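Local coordinates for protein mannose-specific lectin 3 chain 2 (Crocus vernus, PDB 3MEZ) that probably binds mannose as one of the two kinds of bulb-type lectin domain in a heterotetrameric crocus lectin, at residues R6-S11 / V92-I97; Q13-N18 / C59-G64; D33-L38 / V47-T52. All coordinates share one frame; numbering follows the deposited sequence.

Interaction 1. Residues R6-S11 / V92-I97; sequences RNVLFS and VLILQI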
loop_
_atom_site.group_PDB
_atom_site.type_symbol
_atom_site.label_atom_id
_atom_site.label_comp_id
_atom_site.label_asym_id
_atom_site.label_seq_id
_atom_site.Cartn_x
_atom_site.Cartn_y
_atom_site.Cartn_z
ATOM N N ARG B 6 -4.799 -2.803 10.384
ATOM C CA ARG B 6 -4.036 -2.390 11.537
ATOM C C ARG B 6 -3.242 -3.517 12.206
ATOM O O ARG B 6 -2.178 -3.302 12.626
ATOM C CB ARG B 6 -4.932 -1.763 12.585
ATOM C CG ARG B 6 -4.212 -1.403 13.813
ATOM C CD ARG B 6 -5.004 -0.491 14.760
ATOM N NE ARG B 6 -4.557 0.900 14.679
ATOM C CZ ARG B 6 -4.009 1.567 15.684
ATOM N NH1 ARG B 6 -3.635 2.813 15.516
ATOM N NH2 ARG B 6 -3.846 0.992 16.855
ATOM N N ASN B 7 -3.838 -4.689 12.311
ATOM C CA ASN B 7 -3.279 -5.807 13.041
ATOM C C ASN B 7 -2.755 -6.987 12.218
ATOM O O ASN B 7 -2.208 -7.880 12.761
ATOM C CB ASN B 7 -4.271 -6.304 14.079
ATOM C CG ASN B 7 -5.521 -6.883 13.466
ATOM O OD1 ASN B 7 -6.020 -6.388 12.504
ATOM N ND2 ASN B 7 -6.026 -7.933 14.068
ATOM N N VAL B 8 -2.928 -6.948 10.904
ATOM C CA VAL B 8 -2.590 -8.037 10.011
ATOM C C VAL B 8 -1.941 -7.547 8.722
ATOM O O VAL B 8 -2.404 -6.606 8.181
ATOM C CB VAL B 8 -3.862 -8.748 9.579
ATOM C CG1 VAL B 8 -3.581 -9.827 8.612
ATOM C CG2 VAL B 8 -4.635 -9.247 10.741
ATOM N N LEU B 9 -0.910 -8.231 8.251
ATOM C CA LEU B 9 -0.281 -8.012 6.952
ATOM C C LEU B 9 -0.484 -9.259 6.087
ATOM O O LEU B 9 -0.243 -10.319 6.549
ATOM C CB LEU B 9 1.218 -7.754 7.102
ATOM C CG LEU B 9 2.005 -7.212 5.915
ATOM C CD1 LEU B 9 1.701 -5.779 5.745
ATOM C CD2 LEU B 9 3.471 -7.408 6.010
ATOM N N PHE B 10 -0.941 -9.084 4.862
ATOM C CA PHE B 10 -1.229 -10.145 3.937
ATOM C C PHE B 10 -0.090 -10.295 2.926
ATOM O O PHE B 10 0.601 -9.355 2.680
ATOM C CB PHE B 10 -2.520 -9.875 3.205
ATOM C CG PHE B 10 -3.701 -9.680 4.085
ATOM C CD1 PHE B 10 -4.444 -10.751 4.518
ATOM C CD2 PHE B 10 -4.088 -8.427 4.471
ATOM C CE1 PHE B 10 -5.495 -10.573 5.315
ATOM C CE2 PHE B 10 -5.142 -8.285 5.286
ATOM C CZ PHE B 10 -5.839 -9.349 5.684
ATOM N N SER B 11 0.062 -11.461 2.310
ATOM C CA SER B 11 1.158 -11.677 1.375
ATOM C C SER B 11 1.088 -10.649 0.207
ATOM O O SER B 11 0.039 -10.367 -0.261
ATOM C CB SER B 11 1.123 -13.093 0.787
ATOM O OG SER B 11 1.327 -14.115 1.711
ATOM N N VAL B 92 -0.605 -14.845 6.048
ATOM C CA VAL B 92 -0.967 -13.746 6.852
ATOM C C VAL B 92 -0.025 -13.630 8.049
ATOM O O VAL B 92 0.348 -14.589 8.616
ATOM C CB VAL B 92 -2.450 -13.883 7.191
ATOM C CG1 VAL B 92 -2.664 -14.508 8.506
ATOM C CG2 VAL B 92 -3.130 -12.690 6.984
ATOM N N LEU B 93 0.409 -12.428 8.330
ATOM C CA LEU B 93 1.187 -12.093 9.507
ATOM C C LEU B 93 0.229 -11.362 10.435
ATOM O O LEU B 93 -0.281 -10.330 10.085
ATOM C CB LEU B 93 2.315 -11.160 9.156
ATOM C CG LEU B 93 3.601 -10.870 9.942
ATOM C CD1 LEU B 93 4.019 -9.425 10.061
ATOM C CD2 LEU B 93 3.718 -11.561 11.234
ATOM N N ILE B 94 0.002 -11.922 11.601
ATOM C CA ILE B 94 -0.869 -11.354 12.588
ATOM C C ILE B 94 -0.125 -10.876 13.831
ATOM O O ILE B 94 0.599 -11.597 14.422
ATOM C CB ILE B 94 -1.937 -12.361 13.028
ATOM C CG1 ILE B 94 -2.702 -12.928 11.843
ATOM C CG2 ILE B 94 -2.893 -11.746 13.960
ATOM C CD1 ILE B 94 -3.580 -13.985 12.161
ATOM N N LEU B 95 -0.350 -9.641 14.227
ATOM C CA LEU B 95 0.159 -9.201 15.499
ATOM C C LEU B 95 -0.903 -9.495 16.533
ATOM O O LEU B 95 -1.876 -8.836 16.624
ATOM C CB LEU B 95 0.521 -7.732 15.501
ATOM C CG LEU B 95 1.132 -7.157 16.762
ATOM C CD1 LEU B 95 2.448 -7.772 17.064
ATOM C CD2 LEU B 95 1.255 -5.670 16.707
ATOM N N GLN B 96 -0.682 -10.562 17.262
ATOM C CA GLN B 96 -1.638 -11.098 18.209
ATOM C C GLN B 96 -1.729 -10.415 19.579
ATOM O O GLN B 96 -0.809 -9.858 20.056
ATOM C CB GLN B 96 -1.434 -12.604 18.399
ATOM C CG GLN B 96 -1.241 -13.391 17.177
ATOM C CD GLN B 96 -1.086 -14.857 17.417
ATOM O OE1 GLN B 96 -0.740 -15.280 18.489
ATOM N NE2 GLN B 96 -1.319 -15.622 16.404
ATOM N N ILE B 97 -2.860 -10.600 20.227
ATOM C CA ILE B 97 -3.108 -10.044 21.543
ATOM C C ILE B 97 -2.199 -10.584 22.630
ATOM O O ILE B 97 -2.027 -9.961 23.593
ATOM C CB ILE B 97 -4.555 -10.173 22.008
ATOM C CG1 ILE B 97 -4.951 -11.618 22.071
ATOM C CG2 ILE B 97 -5.490 -9.398 21.129
ATOM C CD1 ILE B 97 -6.091 -11.868 22.862
HETATM O O HOH W 1 -4.669 -9.073 16.599
#

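Interaction 2. Residues Q13-N18 / C59-G64; sequences QVMYDN and CFMRLG. Unlike the reference sequence in segment 13-18: Met15 (reference Gln).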
loop_
_atom_site.group_PDB
_atom_site.type_symbol
_atom_site.label_atom_id
_atom_site.label_comp_id
_atom_site.label_asym_id
_atom_site.label_seq_id
_atom_site.Cartn_x
_atom_site.Cartn_y
_atom_site.Cartn_z
ATOM N N GLN B 13 1.831 -7.469 0.588
ATOM C CA GLN B 13 1.892 -6.197 1.280
ATOM C C GLN B 13 3.315 -5.873 1.811
ATOM O O GLN B 13 4.098 -6.724 2.110
ATOM C CB GLN B 13 0.877 -6.091 2.433
ATOM C CG GLN B 13 -0.521 -6.163 2.038
ATOM C CD GLN B 13 -1.494 -5.827 3.160
ATOM O OE1 GLN B 13 -1.466 -6.408 4.185
ATOM N NE2 GLN B 13 -2.349 -4.900 2.911
ATOM N N VAL B 14 3.596 -4.605 1.931
ATOM C CA VAL B 14 4.857 -4.104 2.407
ATOM C C VAL B 14 4.704 -3.031 3.493
ATOM O O VAL B 14 3.722 -2.394 3.567
ATOM C CB VAL B 14 5.692 -3.502 1.268
ATOM C CG1 VAL B 14 5.961 -4.477 0.224
ATOM C CG2 VAL B 14 5.005 -2.326 0.701
ATOM N N MET B 15 5.712 -2.874 4.315
ATOM C CA MET B 15 5.776 -1.822 5.296
ATOM C C MET B 15 7.113 -1.100 5.206
ATOM O O MET B 15 8.124 -1.721 5.074
ATOM C CB MET B 15 5.604 -2.378 6.690
ATOM C CG MET B 15 4.295 -2.960 7.004
ATOM S SD MET B 15 4.093 -3.351 8.759
ATOM C CE MET B 15 5.069 -4.708 8.839
ATOM N N TYR B 16 7.086 0.215 5.253
ATOM C CA TYR B 16 8.288 0.996 5.223
ATOM C C TYR B 16 8.176 2.332 5.951
ATOM O O TYR B 16 7.112 2.814 6.190
ATOM C CB TYR B 16 8.770 1.173 3.789
ATOM C CG TYR B 16 7.759 1.781 2.877
ATOM C CD1 TYR B 16 6.916 1.005 2.145
ATOM C CD2 TYR B 16 7.631 3.131 2.776
ATOM C CE1 TYR B 16 5.994 1.526 1.347
ATOM C CE2 TYR B 16 6.706 3.680 1.976
ATOM C CZ TYR B 16 5.887 2.886 1.258
ATOM O OH TYR B 16 4.979 3.454 0.483
ATOM N N ASP B 17 9.311 2.889 6.318
ATOM C CA ASP B 17 9.371 4.211 6.855
ATOM C C ASP B 17 8.459 4.444 8.056
ATOM O O ASP B 17 7.707 5.346 8.055
ATOM C CB ASP B 17 9.054 5.203 5.767
ATOM C CG ASP B 17 9.565 6.565 6.060
ATOM O OD1 ASP B 17 10.419 6.717 6.895
ATOM O OD2 ASP B 17 9.068 7.474 5.467
ATOM N N ASN B 18 8.556 3.550 9.025
ATOM C CA ASN B 18 7.872 3.615 10.309
ATOM C C ASN B 18 6.421 3.162 10.318
ATOM O O ASN B 18 5.770 3.266 11.294
ATOM C CB ASN B 18 7.978 4.976 10.922
ATOM C CG ASN B 18 9.373 5.426 11.053
ATOM O OD1 ASN B 18 10.198 4.725 11.548
ATOM N ND2 ASN B 18 9.637 6.609 10.620
ATOM N N CYS B 59 14.734 0.879 3.440
ATOM C CA CYS B 59 14.358 -0.522 3.615
ATOM C C CYS B 59 12.865 -0.749 3.700
ATOM O O CYS B 59 12.161 0.099 4.147
ATOM C CB CYS B 59 15.022 -1.128 4.848
ATOM S SG CYS B 59 16.731 -1.130 4.735
ATOM N N PHE B 60 12.427 -1.885 3.205
ATOM C CA PHE B 60 11.054 -2.309 3.301
ATOM C C PHE B 60 10.932 -3.756 3.730
ATOM O O PHE B 60 11.754 -4.551 3.419
ATOM C CB PHE B 60 10.241 -2.032 2.019
ATOM C CG PHE B 60 10.611 -2.856 0.829
ATOM C CD1 PHE B 60 11.634 -2.469 0.012
ATOM C CD2 PHE B 60 9.902 -3.968 0.487
ATOM C CE1 PHE B 60 11.954 -3.165 -1.072
ATOM C CE2 PHE B 60 10.232 -4.670 -0.601
ATOM C CZ PHE B 60 11.275 -4.260 -1.394
ATOM N N MET B 61 9.860 -4.051 4.426
ATOM C CA MET B 61 9.479 -5.390 4.771
ATOM C C MET B 61 8.305 -5.904 3.934
ATOM O O MET B 61 7.408 -5.196 3.640
ATOM C CB MET B 61 9.144 -5.492 6.237
ATOM C CG MET B 61 9.275 -6.839 6.738
ATOM S SD MET B 61 7.716 -7.620 6.676
ATOM C CE MET B 61 7.016 -7.062 8.176
ATOM N N ARG B 62 8.402 -7.153 3.528
ATOM C CA ARG B 62 7.429 -7.773 2.686
ATOM C C ARG B 62 7.139 -9.191 3.123
ATOM O O ARG B 62 8.020 -9.938 3.342
ATOM C CB ARG B 62 7.892 -7.771 1.220
ATOM C CG ARG B 62 7.001 -8.516 0.261
ATOM C CD ARG B 62 7.479 -8.515 -1.202
ATOM N NE ARG B 62 6.634 -9.231 -2.143
ATOM C CZ ARG B 62 6.665 -10.537 -2.359
ATOM N NH1 ARG B 62 7.495 -11.287 -1.713
ATOM N NH2 ARG B 62 5.883 -11.095 -3.229
ATOM N N LEU B 63 5.871 -9.529 3.174
ATOM C CA LEU B 63 5.442 -10.874 3.416
ATOM C C LEU B 63 5.190 -11.530 2.071
ATOM O O LEU B 63 4.425 -11.069 1.273
ATOM C CB LEU B 63 4.185 -10.903 4.280
ATOM C CG LEU B 63 3.493 -12.242 4.520
ATOM C CD1 LEU B 63 4.401 -13.186 5.193
ATOM C CD2 LEU B 63 2.201 -12.120 5.310
ATOM N N GLY B 64 5.898 -12.620 1.862
ATOM C CA GLY B 64 5.865 -13.359 0.639
ATOM C C GLY B 64 4.781 -14.406 0.521
ATOM O O GLY B 64 4.043 -14.613 1.413
HETATM O O HOH W 2 11.798 1.528 6.545
#

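Interaction 3. Residues D33-L38 / V47-T52; sequences DCNLVL and VWESGT. Unlike the reference sequence in segment 47-52: Val47 (reference Ser).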
loop_
_atom_site.group_PDB
_atom_site.type_symbol
_atom_site.label_atom_id
_atom_site.label_comp_id
_atom_site.label_asym_id
_atom_site.label_seq_id
_atom_site.Cartn_x
_atom_site.Cartn_y
_atom_site.Cartn_z
ATOM N N ASP B 33 15.286 3.181 9.998
ATOM C CA ASP B 33 16.672 2.749 10.096
ATOM C C ASP B 33 16.945 1.314 9.685
ATOM O O ASP B 33 18.003 0.840 9.909
ATOM C CB ASP B 33 17.260 3.059 11.452
ATOM C CG ASP B 33 16.848 2.086 12.522
ATOM O OD1 ASP B 33 16.010 1.223 12.278
ATOM O OD2 ASP B 33 17.337 2.230 13.634
ATOM N N CYS B 34 15.965 0.671 9.070
ATOM C CA CYS B 34 16.044 -0.682 8.530
ATOM C C CYS B 34 15.866 -1.806 9.546
ATOM O O CYS B 34 15.999 -2.929 9.201
ATOM C CB CYS B 34 17.315 -0.903 7.712
ATOM S SG CYS B 34 17.230 -2.182 6.466
ATOM N N ASN B 35 15.545 -1.443 10.773
ATOM C CA ASN B 35 15.263 -2.370 11.856
ATOM C C ASN B 35 13.766 -2.623 12.023
ATOM O O ASN B 35 12.995 -1.710 12.100
ATOM C CB ASN B 35 15.890 -1.869 13.172
ATOM C CG ASN B 35 16.128 -2.981 14.198
ATOM O OD1 ASN B 35 16.077 -4.127 13.891
ATOM N ND2 ASN B 35 16.387 -2.603 15.418
ATOM N N LEU B 36 13.399 -3.885 12.096
ATOM C CA LEU B 36 12.030 -4.292 12.313
ATOM C C LEU B 36 11.888 -4.598 13.772
ATOM O O LEU B 36 12.515 -5.472 14.259
ATOM C CB LEU B 36 11.758 -5.571 11.567
ATOM C CG LEU B 36 10.410 -5.975 10.989
ATOM C CD1 LEU B 36 10.124 -7.417 11.099
ATOM C CD2 LEU B 36 9.236 -5.123 11.381
ATOM N N VAL B 37 11.053 -3.868 14.455
ATOM C CA VAL B 37 11.008 -3.947 15.886
ATOM C C VAL B 37 9.627 -4.221 16.450
ATOM O O VAL B 37 8.694 -3.579 16.116
ATOM C CB VAL B 37 11.554 -2.657 16.524
ATOM C CG1 VAL B 37 11.552 -2.742 18.030
ATOM C CG2 VAL B 37 12.926 -2.374 16.029
ATOM N N LEU B 38 9.537 -5.163 17.357
ATOM C CA LEU B 38 8.311 -5.420 18.023
ATOM C C LEU B 38 8.396 -4.976 19.481
ATOM O O LEU B 38 9.177 -5.462 20.227
ATOM C CB LEU B 38 8.009 -6.878 17.871
ATOM C CG LEU B 38 6.991 -7.580 18.698
ATOM C CD1 LEU B 38 6.072 -6.645 19.320
ATOM C CD2 LEU B 38 6.288 -8.566 17.916
ATOM N N VAL B 47 10.395 -6.287 22.580
ATOM C CA VAL B 47 10.204 -7.735 22.603
ATOM C C VAL B 47 11.045 -8.575 21.634
ATOM O O VAL B 47 11.466 -9.650 21.961
ATOM C CB VAL B 47 8.740 -8.154 22.541
ATOM C CG1 VAL B 47 8.633 -9.633 22.513
ATOM C CG2 VAL B 47 8.000 -7.651 23.721
ATOM N N TRP B 48 11.208 -8.085 20.422
ATOM C CA TRP B 48 11.967 -8.739 19.376
ATOM C C TRP B 48 12.411 -7.685 18.396
ATOM O O TRP B 48 11.741 -6.703 18.247
ATOM C CB TRP B 48 11.082 -9.736 18.660
ATOM C CG TRP B 48 11.681 -10.488 17.586
ATOM C CD1 TRP B 48 12.262 -11.682 17.684
ATOM C CD2 TRP B 48 11.731 -10.138 16.208
ATOM N NE1 TRP B 48 12.690 -12.099 16.486
ATOM C CE2 TRP B 48 12.376 -11.165 15.553
ATOM C CE3 TRP B 48 11.307 -9.044 15.475
ATOM C CZ2 TRP B 48 12.609 -11.139 14.202
ATOM C CZ3 TRP B 48 11.538 -9.015 14.153
ATOM C CH2 TRP B 48 12.180 -10.044 13.520
ATOM N N GLU B 49 13.536 -7.917 17.750
ATOM C CA GLU B 49 14.010 -7.065 16.686
ATOM C C GLU B 49 14.814 -7.852 15.661
ATOM O O GLU B 49 15.378 -8.860 15.960
ATOM C CB GLU B 49 14.807 -5.909 17.248
ATOM C CG GLU B 49 16.150 -6.263 17.719
ATOM C CD GLU B 49 16.896 -5.089 18.238
ATOM O OE1 GLU B 49 17.341 -4.294 17.449
ATOM O OE2 GLU B 49 17.039 -4.961 19.446
ATOM N N SER B 50 14.821 -7.397 14.431
ATOM C CA SER B 50 15.651 -8.005 13.435
ATOM C C SER B 50 17.122 -7.696 13.677
ATOM O O SER B 50 17.956 -8.381 13.214
ATOM C CB SER B 50 15.221 -7.600 12.035
ATOM O OG SER B 50 15.333 -6.253 11.872
ATOM N N GLY B 51 17.399 -6.668 14.438
ATOM C CA GLY B 51 18.737 -6.170 14.612
ATOM C C GLY B 51 19.445 -5.763 13.338
ATOM O O GLY B 51 20.558 -6.105 13.134
ATOM N N THR B 52 18.744 -5.049 12.475
ATOM C CA THR B 52 19.273 -4.636 11.203
ATOM C C THR B 52 19.350 -3.146 11.081
ATOM O O THR B 52 19.343 -2.635 10.025
ATOM C CB THR B 52 18.504 -5.207 10.035
ATOM O OG1 THR B 52 17.134 -4.927 10.201
ATOM C CG2 THR B 52 18.704 -6.677 9.937
#

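Interaction 1. Residues R6-S11 / V92-I97
Val8 CG1 stands anti to the backbone N (chi1 177°) and Phe10 CG anti to its own carbonyl carbon (chi1 -57°); with these torsions both side chains come up to Val92 CG2, a methyl whose position is doubtful. Phe10 CD1 lies 3.4 Å from Val92 CG2, ring and valine running side by side, while Val8 CG1 sits over one face of the ring near its rim. Val8 CG1 and Val92 CG2, at 3.3 Å, are closer than methyls normally pack, and the doubt touches both contacts. The backbones form an antiparallel ladder within one of the three sheets of the beta-prism II fold of bulb-type lectins. Leu9 and Leu93 are its hydrogen-bonded pair: Leu9 N to Leu93 O is 2.9 Å, and Leu93 N to Leu9 O 2.8 Å with an N-H...O angle of 179°. A third bond joins Leu95 N to Asn7 O at 2.9 Å. On the other face of the sheet from Val8 and Phe10, Leu9 CB meets Leu93 CB at 4.1 Å, both leucines packing on Leu63. Water 1 lies 3.1 Å from Asn7 ND2 and probably donates to Leu95 O, while ND2 binds Asn3 of the neighbouring chain 1 subunit.

Interaction 2. Residues Q13-N18 / C59-G64
Met15 and Met61 pair across two antiparallel strands, joined by reciprocal backbone hydrogen bonds: Met15 N to Met61 O and Met61 N to Met15 O are each 3.0 Å. The second is the straighter, with an N-H...O angle of 172°. Toward Gln13 the ladder slackens, and Leu63 N reaches Gln13 O only through a weak bond of 3.5 Å. Between these bonds, alpha carbons rest on carbonyl oxygens, the closest being Val14 CA to Met61 O at 3.0 Å. At the other end water 2 accepts from Asp17 N and donates to Cys59 O, bridging the two segments.

The apolar contacts divide between the two faces of the sheet. Met15 and Met61 run side by side on one face; their terminal methyls are modelled too close together to be trusted, so the positions of the two CE atoms are doubtful. On the other face Val14 CG1 leans toward two neighbours of the other strand, 3.9 Å from Arg62 CB and 4.0 Å from Phe60 CD2. Tyr16 CB meets Phe60 CB at 3.9 Å, and from there the tyrosine leads away from Phe60: CG lies between the backbone N and the carbonyl carbon (chi1 56°), and the hydroxyl bonds Ile2 N of the second subunit. Arg62, extended from CG to NE, makes a salt bridge with Asp74 of that same subunit, which makes this face part of a subunit interface.

Strand 14-16 is the outermost of its sheet within this chain, and strand 60-63 lies between it and strand 69-72. The methionine face turns inward in the beta-prism II fold, both methionines touching Met30 of strand 26-30, with Leu9 of strand 8-10 beside Met15.

Interaction 3. Residues D33-L38 / V47-T52
Asn35 and Glu49 meet through their polar ends: Asn35 ND2 donates to Glu49 OE1 at 2.8 Å, with OE1 close to the amide plane but the amide nitrogen well out of the carboxylate plane. Asn35 CG, anti to the backbone N (chi1 -157°), carries the amide toward segment 47-52. Its OD1 accepts from Thr52 N at 3.2 Å, the donor lying above the carbonyl plane. Ser50 OG is 3.0 Å from Asn35 OD1 and 2.8 Å from Thr52 OG1; which of the two its one proton serves is not settled. Thr52 OG1 donates to Cys34 O, though the very short separation leaves its exact geometry doubtful. Asp33 OD1 accepts from Asn35 N in an Asx turn just before the strand.

Backbone bonds continue the pairing beyond this side-chain network. Ser50 N binds Leu36 O at 3.0 Å, and Leu38 N binds Trp48 O at 2.8 Å. Val47 and Trp48 both face Leu38 in a classic beta bulge; their two N-H groups converge on Leu38 O, each through a weak bond.

Apolar contact centres on Leu36 CD1, 3.7 Å from Trp48 CZ3, the two side chains crossing at a slant. On the other face of the ladder Val37 CG2 runs alongside Glu49 CB at 4.2 Å.

Asp33, Asn35 and Val37 keep only the middle of the Gln-x-Asp-x-Asn-x-Val-x-Tyr mannose-site motif of bulb-type lectins; Arg31 stands where the motif has glutamine and the tyrosine is also missing, so this mannose-site position may not bind the sugar in the canonical way. Strands 36-40 and 45-49 make a hairpin at one border of a beta-prism II sheet, with strand 26-30 on the far side of 36-40. Leu36 packs inward on Leu28 and Ile71, and Trp48 stacks edge-to-face with Trp105 of the chain 1 subunit.

In the fold
The three contacts sample three different antiparallel sheets of one beta-prism. Interactions 1 and 2 are wholly buried and rest chiefly on backbone ladders and apolar side chains; interaction 3 is partly exposed and draws on a dense set of side-chain hydrogen bonds where its hairpin opens. Along the sequence they are nested, 33-38/47-52 inside 13-18/59-64 and that inside 6-11/92-97. Leu63 fills the seam between interactions 1 and 2, and Ser11 OG bonds Gly64 O there. The tie between interactions 2 and 3 is covalent, the Cys34-Cys59 disulfide, whereas interactions 1 and 3, about 17 Å apart by their centres, meet through packing of Leu95 on Leu38.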